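Local coordinates for tail protein, 43 kDa (Neisseria meningitidis MC58, PDB 3D37) that is of unknown function but is probably a structural component of a phage-type tail baseplate, related to Mu-like baseplate proteins, at residues A[154-159]-A[163-168]; A[203-208]-A[308-313]; A[249-254]-A[271-276]; A[299-304]-A[333-338]. All coordinates share one frame; numbering follows the deposited sequence.

Interaction 1: residues A[154-159]-A[163-168]; sequences ALTHIA and GLHPWL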
# COMPACT_ATOMS: atom_id res chain seq x y z
N ALA A 154 -38.54 24.39 -1.15
CA ALA A 154 -39.55 25.37 -0.88
C ALA A 154 -39.29 26.02 0.46
O ALA A 154 -39.48 27.23 0.65
CB ALA A 154 -40.98 24.71 -0.89
N LEU A 155 -38.87 25.20 1.41
CA LEU A 155 -38.63 25.70 2.73
C LEU A 155 -37.39 26.65 2.74
O LEU A 155 -37.36 27.64 3.49
CB LEU A 155 -38.39 24.50 3.63
CG LEU A 155 -38.55 24.53 5.13
CD1 LEU A 155 -39.88 25.10 5.52
CD2 LEU A 155 -38.44 23.07 5.52
N THR A 156 -36.41 26.33 1.90
CA THR A 156 -35.16 27.08 1.82
C THR A 156 -35.46 28.47 1.22
O THR A 156 -35.12 29.51 1.80
CB THR A 156 -34.11 26.31 0.99
OG1 THR A 156 -33.84 25.03 1.60
CG2 THR A 156 -32.80 27.12 0.83
N HIS A 157 -36.18 28.46 0.10
CA HIS A 157 -36.73 29.67 -0.57
C HIS A 157 -37.44 30.60 0.42
O HIS A 157 -37.03 31.73 0.67
CB HIS A 157 -37.69 29.19 -1.65
CG HIS A 157 -37.74 30.06 -2.88
ND1 HIS A 157 -36.94 29.85 -3.98
CD2 HIS A 157 -38.53 31.12 -3.18
CE1 HIS A 157 -37.23 30.76 -4.90
NE2 HIS A 157 -38.19 31.54 -4.44
N ILE A 158 -38.48 30.09 1.04
CA ILE A 158 -39.22 30.83 2.02
C ILE A 158 -38.34 31.40 3.13
O ILE A 158 -38.39 32.61 3.47
CB ILE A 158 -40.31 29.89 2.63
CG1 ILE A 158 -41.40 29.58 1.60
CG2 ILE A 158 -40.91 30.53 3.83
CD1 ILE A 158 -42.15 28.27 1.88
N ALA A 159 -37.55 30.52 3.72
CA ALA A 159 -36.66 30.86 4.83
C ALA A 159 -35.68 31.95 4.39
O ALA A 159 -35.49 32.94 5.12
CB ALA A 159 -35.86 29.55 5.32
N GLY A 163 -34.07 36.11 5.15
CA GLY A 163 -32.69 35.99 5.68
C GLY A 163 -32.54 34.87 6.71
O GLY A 163 -31.76 35.00 7.68
N LEU A 164 -33.30 33.79 6.53
CA LEU A 164 -33.24 32.64 7.42
C LEU A 164 -32.88 31.37 6.64
O LEU A 164 -32.66 31.41 5.43
CB LEU A 164 -34.53 32.50 8.25
CG LEU A 164 -34.99 33.72 9.09
CD1 LEU A 164 -36.25 33.43 10.00
CD2 LEU A 164 -33.85 34.23 9.96
N HIS A 165 -32.75 30.25 7.35
CA HIS A 165 -32.46 28.98 6.72
C HIS A 165 -33.07 27.86 7.54
O HIS A 165 -33.11 27.96 8.77
CB HIS A 165 -30.90 28.81 6.62
CG HIS A 165 -30.48 27.75 5.67
ND1 HIS A 165 -30.36 27.97 4.32
CD2 HIS A 165 -30.15 26.45 5.87
CE1 HIS A 165 -30.02 26.85 3.71
NE2 HIS A 165 -29.87 25.91 4.63
N PRO A 166 -33.51 26.76 6.89
CA PRO A 166 -34.01 25.61 7.63
C PRO A 166 -32.94 24.59 8.03
O PRO A 166 -32.01 24.36 7.27
CB PRO A 166 -34.95 24.95 6.62
CG PRO A 166 -34.32 25.19 5.34
CD PRO A 166 -33.58 26.52 5.44
N TRP A 167 -33.11 23.97 9.20
CA TRP A 167 -32.38 22.74 9.51
C TRP A 167 -33.14 21.92 10.50
O TRP A 167 -33.98 22.46 11.20
CB TRP A 167 -30.97 23.02 10.05
CG TRP A 167 -30.92 23.77 11.36
CD1 TRP A 167 -30.86 23.24 12.59
CD2 TRP A 167 -30.90 25.20 11.54
NE1 TRP A 167 -30.82 24.24 13.54
CE2 TRP A 167 -30.82 25.44 12.91
CE3 TRP A 167 -30.93 26.29 10.66
CZ2 TRP A 167 -30.74 26.71 13.43
CZ3 TRP A 167 -30.84 27.51 11.15
CH2 TRP A 167 -30.76 27.75 12.51
N LEU A 168 -32.78 20.64 10.58
CA LEU A 168 -33.16 19.77 11.68
C LEU A 168 -32.18 19.79 12.83
O LEU A 168 -30.97 19.72 12.64
CB LEU A 168 -33.34 18.30 11.21
CG LEU A 168 -34.61 17.95 10.46
CD1 LEU A 168 -35.85 18.00 11.40
CD2 LEU A 168 -34.75 18.91 9.30

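Interaction 2: residues A[203-208]-A[308-313]; sequences MDIEWD and HGIDAV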
# COMPACT_ATOMS: atom_id res chain seq x y z
N MET A 203 -5.12 20.94 10.92
CA MET A 203 -5.68 22.24 10.52
C MET A 203 -5.55 22.36 8.99
O MET A 203 -4.44 22.20 8.46
CB MET A 203 -4.94 23.36 11.24
CG MET A 203 -5.55 24.74 11.00
SD MET A 203 -5.06 25.91 12.30
CE MET A 203 -6.04 25.34 13.64
N ASP A 204 -6.68 22.53 8.29
CA ASP A 204 -6.71 22.75 6.84
C ASP A 204 -7.44 24.06 6.51
O ASP A 204 -8.57 24.26 6.94
CB ASP A 204 -7.35 21.57 6.11
CG ASP A 204 -6.52 20.30 6.19
OD1 ASP A 204 -5.26 20.34 6.30
OD2 ASP A 204 -7.15 19.24 6.22
N ILE A 205 -6.78 24.96 5.80
CA ILE A 205 -7.39 26.19 5.36
C ILE A 205 -7.48 26.21 3.82
O ILE A 205 -6.54 25.82 3.13
CB ILE A 205 -6.60 27.40 5.87
CG1 ILE A 205 -6.22 27.18 7.35
CG2 ILE A 205 -7.33 28.68 5.55
CD1 ILE A 205 -5.94 28.43 8.09
N GLU A 206 -8.64 26.63 3.32
CA GLU A 206 -8.88 26.78 1.91
C GLU A 206 -9.45 28.12 1.57
O GLU A 206 -10.45 28.56 2.17
CB GLU A 206 -9.90 25.77 1.43
CG GLU A 206 -9.61 24.34 1.78
CD GLU A 206 -10.75 23.47 1.30
OE1 GLU A 206 -10.79 23.28 0.06
OE2 GLU A 206 -11.64 23.07 2.14
N TRP A 207 -8.83 28.75 0.59
CA TRP A 207 -9.28 29.98 0.04
C TRP A 207 -9.56 29.74 -1.44
O TRP A 207 -8.75 29.13 -2.17
CB TRP A 207 -8.22 31.04 0.10
CG TRP A 207 -7.70 31.45 1.39
CD1 TRP A 207 -8.07 32.57 2.12
CD2 TRP A 207 -6.63 30.85 2.11
NE1 TRP A 207 -7.29 32.66 3.25
CE2 TRP A 207 -6.41 31.62 3.26
CE3 TRP A 207 -5.85 29.71 1.90
CZ2 TRP A 207 -5.44 31.30 4.20
CZ3 TRP A 207 -4.89 29.39 2.82
CH2 TRP A 207 -4.69 30.18 3.96
N ASP A 208 -10.67 30.29 -1.88
CA ASP A 208 -11.17 30.07 -3.22
C ASP A 208 -11.77 31.39 -3.72
O ASP A 208 -12.59 31.98 -3.04
CB ASP A 208 -12.23 28.98 -3.13
CG ASP A 208 -12.82 28.66 -4.42
OD1 ASP A 208 -13.40 29.57 -5.04
OD2 ASP A 208 -12.73 27.48 -4.82
N HIS A 308 0.82 30.45 12.53
CA HIS A 308 0.12 31.07 11.39
C HIS A 308 -0.32 32.53 11.65
O HIS A 308 -0.79 33.21 10.75
CB HIS A 308 -1.11 30.21 11.11
CG HIS A 308 -1.58 30.23 9.69
ND1 HIS A 308 -1.48 29.12 8.87
CD2 HIS A 308 -2.16 31.19 8.94
CE1 HIS A 308 -1.97 29.41 7.68
NE2 HIS A 308 -2.40 30.66 7.69
N GLY A 309 -0.24 33.00 12.88
CA GLY A 309 -0.78 34.31 13.21
C GLY A 309 -2.28 34.37 13.30
O GLY A 309 -2.85 35.42 13.16
N ILE A 310 -2.96 33.24 13.52
CA ILE A 310 -4.42 33.29 13.73
C ILE A 310 -4.77 33.42 15.22
O ILE A 310 -4.25 32.70 16.05
CB ILE A 310 -5.14 32.04 13.19
CG1 ILE A 310 -4.88 31.87 11.70
CG2 ILE A 310 -6.67 32.09 13.49
CD1 ILE A 310 -5.36 30.53 11.16
N ASP A 311 -5.67 34.33 15.52
CA ASP A 311 -6.30 34.43 16.83
C ASP A 311 -7.63 35.12 16.59
O ASP A 311 -7.70 36.33 16.52
CB ASP A 311 -5.43 35.25 17.80
CG ASP A 311 -6.06 35.35 19.18
OD1 ASP A 311 -7.29 35.19 19.29
OD2 ASP A 311 -5.33 35.58 20.16
N ALA A 312 -8.69 34.33 16.42
CA ALA A 312 -10.02 34.82 16.03
C ALA A 312 -11.09 33.82 16.37
O ALA A 312 -10.80 32.66 16.72
CB ALA A 312 -10.03 35.11 14.52
N VAL A 313 -12.32 34.28 16.30
CA VAL A 313 -13.48 33.46 16.53
C VAL A 313 -14.07 33.12 15.14
O VAL A 313 -14.12 33.97 14.21
CB VAL A 313 -14.56 34.15 17.41
CG1 VAL A 313 -15.83 33.29 17.55
CG2 VAL A 313 -13.99 34.53 18.77

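Interaction 3: residues A[249-254]-A[271-276]; sequences KTVVVS and ADWRLE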
# COMPACT_ATOMS: atom_id res chain seq x y z
N LYS A 249 -20.61 40.25 -13.15
CA LYS A 249 -21.66 39.27 -13.13
C LYS A 249 -22.97 40.03 -13.05
O LYS A 249 -23.04 41.12 -12.48
CB LYS A 249 -21.49 38.29 -11.94
CG LYS A 249 -22.44 37.07 -12.06
CD LYS A 249 -22.37 36.13 -10.88
CE LYS A 249 -22.11 34.68 -11.30
NZ LYS A 249 -23.31 33.94 -11.82
N THR A 250 -24.00 39.47 -13.65
CA THR A 250 -25.29 40.07 -13.52
C THR A 250 -26.18 38.97 -13.03
O THR A 250 -26.12 37.85 -13.53
CB THR A 250 -25.80 40.71 -14.86
OG1 THR A 250 -26.89 39.94 -15.39
CG2 THR A 250 -24.67 40.88 -15.89
N VAL A 251 -27.01 39.28 -12.02
CA VAL A 251 -27.90 38.29 -11.41
C VAL A 251 -29.36 38.85 -11.41
O VAL A 251 -29.57 39.99 -11.00
CB VAL A 251 -27.44 37.95 -9.95
CG1 VAL A 251 -28.43 37.01 -9.29
CG2 VAL A 251 -25.99 37.36 -9.93
N VAL A 252 -30.33 38.05 -11.85
CA VAL A 252 -31.73 38.40 -11.69
C VAL A 252 -32.26 37.82 -10.38
O VAL A 252 -32.16 36.63 -10.13
CB VAL A 252 -32.63 37.95 -12.91
CG1 VAL A 252 -34.13 38.04 -12.56
CG2 VAL A 252 -32.34 38.80 -14.15
N VAL A 253 -32.84 38.69 -9.56
CA VAL A 253 -33.42 38.33 -8.27
C VAL A 253 -34.96 38.34 -8.36
O VAL A 253 -35.55 39.35 -8.78
CB VAL A 253 -32.98 39.34 -7.17
CG1 VAL A 253 -33.74 39.07 -5.83
CG2 VAL A 253 -31.45 39.31 -6.99
N SER A 254 -35.59 37.24 -7.97
CA SER A 254 -37.07 37.17 -7.87
C SER A 254 -37.51 37.11 -6.39
O SER A 254 -38.18 38.02 -5.89
CB SER A 254 -37.61 35.96 -8.64
OG SER A 254 -36.73 34.85 -8.53
N ALA A 271 -23.11 37.45 0.66
CA ALA A 271 -22.60 36.84 1.90
C ALA A 271 -22.41 35.35 1.70
O ALA A 271 -21.45 34.75 2.19
CB ALA A 271 -23.54 37.13 3.07
N ASP A 272 -23.30 34.75 0.92
CA ASP A 272 -23.16 33.35 0.59
C ASP A 272 -21.88 33.12 -0.20
O ASP A 272 -21.15 32.18 0.06
CB ASP A 272 -24.37 32.86 -0.21
CG ASP A 272 -25.63 32.70 0.66
OD1 ASP A 272 -25.54 32.74 1.92
OD2 ASP A 272 -26.72 32.54 0.05
N TRP A 273 -21.61 33.98 -1.18
CA TRP A 273 -20.39 33.86 -1.96
C TRP A 273 -19.15 34.05 -1.08
O TRP A 273 -18.13 33.35 -1.22
CB TRP A 273 -20.39 34.86 -3.10
CG TRP A 273 -21.29 34.49 -4.21
CD1 TRP A 273 -21.70 33.23 -4.53
CD2 TRP A 273 -21.87 35.37 -5.18
NE1 TRP A 273 -22.51 33.26 -5.64
CE2 TRP A 273 -22.64 34.56 -6.06
CE3 TRP A 273 -21.84 36.75 -5.39
CZ2 TRP A 273 -23.36 35.09 -7.14
CZ3 TRP A 273 -22.56 37.29 -6.46
CH2 TRP A 273 -23.32 36.45 -7.32
N ARG A 274 -19.24 35.01 -0.15
CA ARG A 274 -18.11 35.32 0.70
C ARG A 274 -17.78 34.11 1.60
O ARG A 274 -16.66 33.82 1.86
CB ARG A 274 -18.44 36.57 1.53
CG ARG A 274 -17.48 36.87 2.67
CD ARG A 274 -17.86 38.21 3.37
NE ARG A 274 -16.75 38.61 4.22
CZ ARG A 274 -16.63 39.82 4.79
NH1 ARG A 274 -17.54 40.77 4.63
NH2 ARG A 274 -15.56 40.06 5.55
N LEU A 275 -18.79 33.44 2.11
CA LEU A 275 -18.60 32.23 2.90
C LEU A 275 -17.95 31.11 2.12
O LEU A 275 -17.09 30.37 2.66
CB LEU A 275 -19.93 31.74 3.46
CG LEU A 275 -20.42 32.57 4.63
CD1 LEU A 275 -21.99 32.41 4.83
CD2 LEU A 275 -19.60 32.24 5.89
N GLU A 276 -18.36 30.96 0.85
CA GLU A 276 -17.77 29.93 -0.02
C GLU A 276 -16.29 30.10 -0.25
O GLU A 276 -15.61 29.15 -0.58
CB GLU A 276 -18.44 29.93 -1.40
CG GLU A 276 -19.76 29.23 -1.47
CD GLU A 276 -20.50 29.60 -2.76
OE1 GLU A 276 -19.80 29.91 -3.76
OE2 GLU A 276 -21.75 29.60 -2.77

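Interaction 4: residues A[299-304]-A[333-338]; sequences LRVHVI and LRLKED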
# COMPACT_ATOMS: atom_id res chain seq x y z
N LEU A 299 -22.36 26.54 17.11
CA LEU A 299 -21.33 26.97 18.06
C LEU A 299 -20.28 27.90 17.44
O LEU A 299 -20.03 27.88 16.22
CB LEU A 299 -20.63 25.76 18.68
CG LEU A 299 -21.54 24.76 19.38
CD1 LEU A 299 -20.77 23.60 19.85
CD2 LEU A 299 -22.29 25.51 20.57
N ARG A 300 -19.72 28.77 18.27
CA ARG A 300 -18.60 29.62 17.87
C ARG A 300 -17.38 29.13 18.62
O ARG A 300 -17.50 28.68 19.76
CB ARG A 300 -18.90 31.09 18.11
CG ARG A 300 -20.01 31.56 17.18
CD ARG A 300 -20.61 32.84 17.60
NE ARG A 300 -19.75 34.01 17.43
CZ ARG A 300 -19.23 34.72 18.42
NH1 ARG A 300 -19.44 34.40 19.69
NH2 ARG A 300 -18.48 35.78 18.14
N VAL A 301 -16.23 29.13 17.94
CA VAL A 301 -15.01 28.55 18.42
C VAL A 301 -13.87 29.57 18.26
O VAL A 301 -13.64 30.13 17.16
CB VAL A 301 -14.66 27.19 17.68
CG1 VAL A 301 -13.44 26.57 18.32
CG2 VAL A 301 -15.84 26.21 17.71
N HIS A 302 -13.21 29.87 19.38
CA HIS A 302 -12.03 30.70 19.35
C HIS A 302 -10.84 29.84 18.94
O HIS A 302 -10.57 28.79 19.55
CB HIS A 302 -11.83 31.36 20.73
CG HIS A 302 -10.63 32.23 20.82
ND1 HIS A 302 -9.91 32.38 21.98
CD2 HIS A 302 -10.02 33.01 19.89
CE1 HIS A 302 -8.93 33.25 21.78
NE2 HIS A 302 -8.97 33.64 20.52
N VAL A 303 -10.16 30.23 17.88
CA VAL A 303 -8.99 29.47 17.39
C VAL A 303 -7.70 30.28 17.50
O VAL A 303 -7.67 31.44 17.07
CB VAL A 303 -9.18 29.00 15.91
CG1 VAL A 303 -7.93 28.23 15.37
CG2 VAL A 303 -10.44 28.13 15.78
N ILE A 304 -6.66 29.65 18.07
CA ILE A 304 -5.32 30.24 18.13
C ILE A 304 -4.27 29.36 17.43
O ILE A 304 -4.10 28.17 17.72
CB ILE A 304 -4.87 30.62 19.57
CG1 ILE A 304 -5.91 31.50 20.24
CG2 ILE A 304 -3.47 31.36 19.57
CD1 ILE A 304 -5.74 31.54 21.77
N LEU A 333 -14.27 19.73 12.31
CA LEU A 333 -14.98 20.98 12.56
C LEU A 333 -14.81 21.90 11.34
O LEU A 333 -13.69 22.30 11.02
CB LEU A 333 -14.47 21.66 13.84
CG LEU A 333 -14.41 20.80 15.14
CD1 LEU A 333 -13.61 21.56 16.18
CD2 LEU A 333 -15.81 20.44 15.62
N ARG A 334 -15.90 22.14 10.62
CA ARG A 334 -15.86 22.97 9.40
C ARG A 334 -16.29 24.36 9.81
O ARG A 334 -17.44 24.63 10.05
CB ARG A 334 -16.75 22.41 8.29
CG ARG A 334 -16.31 20.97 7.94
CD ARG A 334 -16.97 20.45 6.65
NE ARG A 334 -18.40 20.27 6.80
CZ ARG A 334 -18.98 19.13 7.16
NH1 ARG A 334 -18.27 18.05 7.47
NH2 ARG A 334 -20.29 19.09 7.27
N LEU A 335 -15.30 25.23 9.92
CA LEU A 335 -15.42 26.55 10.47
C LEU A 335 -15.40 27.64 9.39
O LEU A 335 -14.69 27.55 8.37
CB LEU A 335 -14.32 26.74 11.49
CG LEU A 335 -14.45 25.93 12.77
CD1 LEU A 335 -13.11 25.80 13.47
CD2 LEU A 335 -15.54 26.56 13.71
N LYS A 336 -16.19 28.68 9.62
CA LYS A 336 -16.36 29.76 8.69
C LYS A 336 -16.12 31.07 9.40
O LYS A 336 -16.19 31.14 10.62
CB LYS A 336 -17.79 29.74 8.10
CG LYS A 336 -18.10 28.45 7.26
CD LYS A 336 -17.39 28.58 5.91
CE LYS A 336 -17.79 27.62 4.86
NZ LYS A 336 -17.04 27.90 3.62
N GLU A 337 -15.80 32.10 8.60
CA GLU A 337 -15.73 33.47 9.08
C GLU A 337 -16.95 33.79 9.96
O GLU A 337 -18.12 33.53 9.60
CB GLU A 337 -15.67 34.44 7.91
CG GLU A 337 -15.43 35.88 8.27
CD GLU A 337 -15.30 36.82 7.07
OE1 GLU A 337 -15.50 36.39 5.91
OE2 GLU A 337 -15.07 38.01 7.33
N ASP A 338 -16.66 34.43 11.09
CA ASP A 338 -17.71 34.85 12.04
C ASP A 338 -18.57 36.01 11.58
O ASP A 338 -18.13 36.90 10.86
CB ASP A 338 -17.00 35.19 13.35
CG ASP A 338 -17.94 35.26 14.56
OD1 ASP A 338 -18.86 34.42 14.65
OD2 ASP A 338 -17.67 36.15 15.41

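Interaction 1: residues A[154-159]-A[163-168]
Pro-166 lies with one side of its pyrrolidine ring along helix 151-161, meeting Leu-155, Thr-156 and Ala-159 with successive ring atoms. CB of Pro-166 touches CG of Leu-155 at 3.9 Å, the leucine and the proline passing alongside one another and running opposite ways. CG of Pro-166 comes within 3.8 Å of Thr-156 OG1, the two side chains crossing at about a right angle. This is a van der Waals approach: the hydroxyl is hydrogen-bonded to the carbonyl of Trp-152 one turn earlier. The third ring atom, CD of Pro-166, stands 3.8 Å from CB of Ala-159, and the same methyl meets CA of His-165 at 3.7 Å.

Thr-156 and His-165 lie alongside each other with the same heading. The threonine places CG2 anti to its backbone N and OG1 beside that N (chi1 -60°), which gives the methyl to His-165 CE1 at 4.0 Å while the hydroxyl stays close to its own helix.

At the helix end, Leu-164 N donates to Ala-159 O over 2.7 Å. The bond is bent (143° at the hydrogen), with the donor 43° out of the carbonyl plane. Gly-163, at positive phi, is the C-prime residue of a Schellman motif, completed by Gly-163 N reaching Asn-160 O. The Asn-160 side chain in turn accepts from His-165 ND1.

The chemistry divides the work: the Schellman bonds turn the chain out of the helix, and buried, largely apolar contacts then press the departing strand 165-168 against the helix it has just left.

Interaction 2: residues A[203-208]-A[308-313]
Ile-205 and Ile-310 reach toward each other tip to tip because each sets CG1 anti to its carbonyl carbon and then runs on extended to CD1 (chi2 -158° and 170°). The two CD1 methyls end 3.8 Å apart. His-308 differs, with CG anti to the backbone N (chi1 -152°), and this swings its imidazole in beside the isoleucine pair. The result is that CD1 of Ile-205 lies over one face of the imidazole, 4.1 Å from His-308 CE1.

Trp-207 closes the group less tightly. Its CH2 and His-308 NE2 are 4.4 Å apart, each near the plane of the other ring, so the two rings meet edge to edge and not as a stack. Within its own strand, Ile-205 also lays CG2 over a face of the Trp-207 indole, 3.4 Å above the plane and toward the rim. A single isoleucine thus touches both aromatic rings.

The turn carrying His-308 is shaped by a G1 beta bulge, in which Gly-309 and Ile-310 both face Asp-305, and Asp-305 OD1 also accepts from His-308 N. Strand 202-208 pairs with strand 278-285, whose Phe-278 and Leu-280 touch Ile-205. A strand of a second subunit extends the ladder antiparallel along 203-208, and His-78 of that subunit meets the His-308 ring, so the contact joins the start of strand 310-324 to strand 202-208 at the subunit interface.

Interaction 3: residues A[249-254]-A[271-276]
The indole of Trp-273 is the one flat group of this contact, and its six-membered end points at strand 249-252, where Val-251 and Lys-249 receive it. Val-251 stands at the edge of the ring: its CG2 lies near the indole plane, 3.8 Å from Trp-273 CH2. The methylene chain of Lys-249 approaches obliquely, neither squarely over a face nor in the plane, with CD 3.7 Å from CH2 and 4.0 Å from CZ2 of Trp-273. A further ring, that of Phe-213, meets the indole edge-to-face, and Phe-213 also touches Lys-249.

The lysine acts here through its aliphatic part. Its chain leaves the backbone extended and bends only at the last two torsions (chi3 -127°), and NZ stays 4.8 Å from Trp-273 CZ2, the nearer contact being made by CD. Val-251 and Trp-273 approach head-on. The valine turns CG2 beside its backbone N and CG1 anti to it (chi1 176°), so that CG2 is the branch that meets CH2. Only 94 Å² is buried in all, which fits a surface contact carried by one ring.

Farther along the same strand region, Val-253 packs on Leu-262 and Gln-265, earlier residues of helix 259-276. Within this chain, strand 249-252 is outermost in its three-stranded sheet and pairs in parallel with strand 215-220. Here the last turn of the helix leans a tryptophan against side chains of that outer strand. The arrangement is helix-on-sheet packing, which joins the three-stranded sheet to the helix that leads on to strand 278-285.

Interaction 4: residues A[299-304]-A[333-338]
Arg-300 reaches across to Asp-338 with its whole side chain. From CB, CG lies anti to the carbonyl carbon, and it comes within 4.0 Å of Asp-338 OD1. CD follows at 3.8 Å from the same oxygen. The chain then bends about the CG-CD bond, turning the guanidinium side-on to the carboxylate. NE donates to Asp-338 OD1 at 2.9 Å, and NH2 donates to Asp-338 OD2 at 2.9 Å. Both N-H groups point nearly straight at their acceptors (165°), both oxygens are met on the syn side, and both lie close to the guanidinium plane. The two planes are still turned 32° apart, so this bidentate salt bridge is well directed without being flat. NH1 serves a third acceptor, the carbonyl O of Ser-183, which further fixes the rotation of the group.

Beside this polar clasp the strands meet through apolar side chains. Val-301 crosses Leu-335 at about a right angle, with CG2 4.0 Å from Leu-335 CD2, while Val-303 CG2 lies 4.2 Å from the other leucine branch, CD1. Leu-280 and Ile-282 of strand 278-285 also touch Leu-335.

The touching parts, residues 300-303 and 335-338, run 107° apart; strands 300-305 and 330-337 are not paired with each other, and each pairs with strand 310-324, which lies between them in sequence. Strands facing each other steeply across an apolar interior are consistent with the barrel-like folds of the phage-tail families to which this region belongs.

Overall arrangement
Interactions 2 and 4 form one neighbourhood, their centres 9 Å apart: Ala-312 O and Val-303 N, 2.8 Å apart, probably hydrogen-bond across strands 310-324 and 300-305, as do Asp-311 OD1 and His-302 NE2. Interaction 3 lies about 23 Å from interaction 4, centre to centre, yet is tied to it by the salt bridge Arg-274 NH2 to Glu-337 OE2 (2.8 Å). It also touches interaction 2, where Asp-208 CB packs on Glu-276 O. Interaction 1 stands apart, across the chain's centre from interactions 2 and 4; its nearest atoms come within about 5 Å of interaction 3 and about 9 Å of interaction 4 without touching.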